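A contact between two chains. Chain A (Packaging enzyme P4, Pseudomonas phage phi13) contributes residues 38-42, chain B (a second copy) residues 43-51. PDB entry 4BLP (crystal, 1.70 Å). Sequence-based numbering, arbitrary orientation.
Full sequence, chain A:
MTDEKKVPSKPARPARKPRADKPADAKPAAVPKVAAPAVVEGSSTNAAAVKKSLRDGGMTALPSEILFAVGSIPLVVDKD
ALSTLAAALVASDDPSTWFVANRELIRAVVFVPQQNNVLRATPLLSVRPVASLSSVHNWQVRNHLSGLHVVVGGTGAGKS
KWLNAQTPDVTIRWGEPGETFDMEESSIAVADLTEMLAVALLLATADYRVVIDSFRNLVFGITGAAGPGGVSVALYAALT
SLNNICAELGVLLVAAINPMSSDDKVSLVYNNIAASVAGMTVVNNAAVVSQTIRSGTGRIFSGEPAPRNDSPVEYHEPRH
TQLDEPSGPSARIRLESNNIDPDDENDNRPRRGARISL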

# COMPACT_ATOMS: atom_id res chain seq x y z
N ALA A 38 -20.41 3.10 -24.14
CA ALA A 38 -19.45 2.03 -24.44
C ALA A 38 -18.97 1.38 -23.15
O ALA A 38 -18.80 2.08 -22.16
CB ALA A 38 -18.25 2.61 -25.18
N VAL A 39 -18.78 0.07 -23.14
CA VAL A 39 -18.21 -0.59 -21.95
C VAL A 39 -16.83 -1.13 -22.31
O VAL A 39 -16.04 -1.38 -21.41
CB VAL A 39 -19.10 -1.65 -21.24
CG1 VAL A 39 -20.26 -0.98 -20.50
CG2 VAL A 39 -19.61 -2.67 -22.22
N VAL A 40 -16.49 -1.19 -23.61
CA VAL A 40 -15.13 -1.51 -24.03
C VAL A 40 -14.20 -0.39 -23.52
O VAL A 40 -14.54 0.81 -23.67
CB VAL A 40 -15.04 -1.64 -25.57
CG1 VAL A 40 -13.60 -1.81 -26.03
CG2 VAL A 40 -15.93 -2.78 -26.08
N GLU A 41 -13.06 -0.76 -22.92
CA GLU A 41 -12.10 0.25 -22.42
C GLU A 41 -11.47 0.98 -23.60
O GLU A 41 -11.02 0.33 -24.57
CB GLU A 41 -11.00 -0.39 -21.56
CG GLU A 41 -11.53 -0.95 -20.24
CD GLU A 41 -10.48 -1.71 -19.45
OE1 GLU A 41 -9.43 -2.09 -20.02
OE2 GLU A 41 -10.74 -2.00 -18.27
N GLY A 42 -11.46 2.31 -23.52
CA GLY A 42 -10.90 3.15 -24.59
C GLY A 42 -9.43 3.44 -24.40
O GLY A 42 -9.00 3.71 -23.28
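Chain B, residues 43-51: SSTNAAAVK

Chain A crosses this contact without regular secondary structure. Val A40 and Glu A41 have phi/psi of -64/133° and -68/131°, extended values, whereas Val A39 at -113/-13° marks a bend just before them. Chain B starts as a loop: Ser B43 is extended at -67/138°, Ser B44 and Thr B45 turn at -95/1° and -115/-3°, and Asn B46 at -106/117° leads into a short helix beginning at Ala B47. The nearest CA atoms across the contact are those of Glu A41 and Thr B45, 5.1 Å apart. The order of contacts sets the direction: Glu A41 meets Ser B44 and Thr B45, Val A40 reaches on to Ala B47 and Val B50, and Val A39 meets Val B50, so the two sequences run in opposite senses across the interface. Together the stretches bury 321 Å².

The polar contacts centre on Glu A41 and Ser B44, which are joined twice. In the backbone, Glu A41 N donates to Ser B44 O at 2.9 Å, and the N-H...O angle of 167° makes this a nearly linear hydrogen bond. In the side chains, Ser B44 OG donates to Glu A41 OE1 at 2.6 Å. The CA-to-CB bond of Glu A41 points toward chain B, and with chi1 at -67° (m) and chi2 at 174° (t) the carboxylate reaches the serine, whose chi1 is 56° (p). A water adds a lighter link, donating to Glu A41 O at 2.6 Å and weakly to Thr B45 O at 3.4 Å.

The apolar contacts belong to the valines and the helix. Val A40, with 79 Å² covered, the largest share of any residue here, places CG2 3.8 Å from Val B50 CB and 4.1 Å from Ala B47 CB. Its other methyl, CG1, lies 3.6 Å from Thr B45 O, so the side chain packs against both the turn and the helix. Val A39 CG2 approaches Val B50 CG1 at 3.6 Å; Val B50, whose CA-to-CB bond points toward chain A, thus touches both valines.

Bonds within chain B support this surface. Thr B45 N donates to Ser B43 OG at 3.1 Å and 157°, bracing the turn. Asn B46, its CA-to-CB bond directed away from chain A, caps the helix: Ala B49 N donates to Asn B46 OD1 at 2.9 Å. Val B50 N donates to Asn B46 O at 3.0 Å, a helical bond that ties the contacting valine back to the capping residue.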

# COMPACT_ATOMS: atom_id res chain seq x y z
N SER B 43 -10.75 -10.28 -22.77
CA SER B 43 -10.21 -8.95 -23.04
C SER B 43 -11.25 -7.85 -22.74
O SER B 43 -12.43 -8.01 -23.08
CB SER B 43 -9.76 -8.87 -24.51
OG SER B 43 -9.45 -7.53 -24.84
N SER B 44 -10.81 -6.75 -22.11
CA SER B 44 -11.71 -5.60 -21.87
C SER B 44 -11.55 -4.54 -22.97
O SER B 44 -12.24 -3.52 -22.93
CB SER B 44 -11.46 -4.98 -20.49
OG SER B 44 -10.10 -4.61 -20.34
N THR B 45 -10.68 -4.79 -23.97
CA THR B 45 -10.42 -3.79 -25.03
C THR B 45 -10.88 -4.28 -26.40
O THR B 45 -10.75 -3.54 -27.37
CB THR B 45 -8.93 -3.43 -25.06
OG1 THR B 45 -8.21 -4.64 -25.31
CG2 THR B 45 -8.44 -2.81 -23.75
N ASN B 46 -11.38 -5.52 -26.49
CA ASN B 46 -11.85 -6.13 -27.73
C ASN B 46 -13.40 -6.16 -27.68
O ASN B 46 -13.97 -6.80 -26.80
CB ASN B 46 -11.22 -7.53 -27.86
CG ASN B 46 -11.69 -8.27 -29.08
OD1 ASN B 46 -12.77 -8.86 -29.09
ND2 ASN B 46 -10.90 -8.26 -30.14
N ALA B 47 -14.06 -5.45 -28.61
CA ALA B 47 -15.53 -5.39 -28.63
C ALA B 47 -16.19 -6.78 -28.70
O ALA B 47 -17.21 -6.98 -28.04
CB ALA B 47 -16.01 -4.53 -29.80
N ALA B 48 -15.66 -7.72 -29.52
CA ALA B 48 -16.27 -9.04 -29.64
C ALA B 48 -16.24 -9.82 -28.30
O ALA B 48 -17.23 -10.47 -27.93
CB ALA B 48 -15.57 -9.84 -30.74
N ALA B 49 -15.12 -9.75 -27.58
CA ALA B 49 -14.99 -10.40 -26.28
C ALA B 49 -15.92 -9.74 -25.23
O ALA B 49 -16.60 -10.44 -24.50
CB ALA B 49 -13.54 -10.33 -25.81
N VAL B 50 -16.02 -8.39 -25.23
CA VAL B 50 -16.83 -7.67 -24.21
C VAL B 50 -18.35 -7.91 -24.40
O VAL B 50 -19.10 -7.98 -23.43
CB VAL B 50 -16.47 -6.14 -24.28
CG1 VAL B 50 -17.46 -5.27 -23.50
CG2 VAL B 50 -15.03 -5.88 -23.81
N LYS B 51 -18.79 -8.09 -25.64
CA LYS B 51 -20.22 -8.28 -25.94
C LYS B 51 -20.77 -9.62 -25.39
O LYS B 51 -21.99 -9.77 -25.26
CB LYS B 51 -20.47 -8.15 -27.47
CG LYS B 51 -20.25 -9.37 -28.33
CD LYS B 51 -20.50 -9.05 -29.81
CE LYS B 51 -19.97 -10.20 -30.59
NZ LYS B 51 -19.82 -9.84 -32.02
O HOH W 1 -9.91 -0.30 -26.85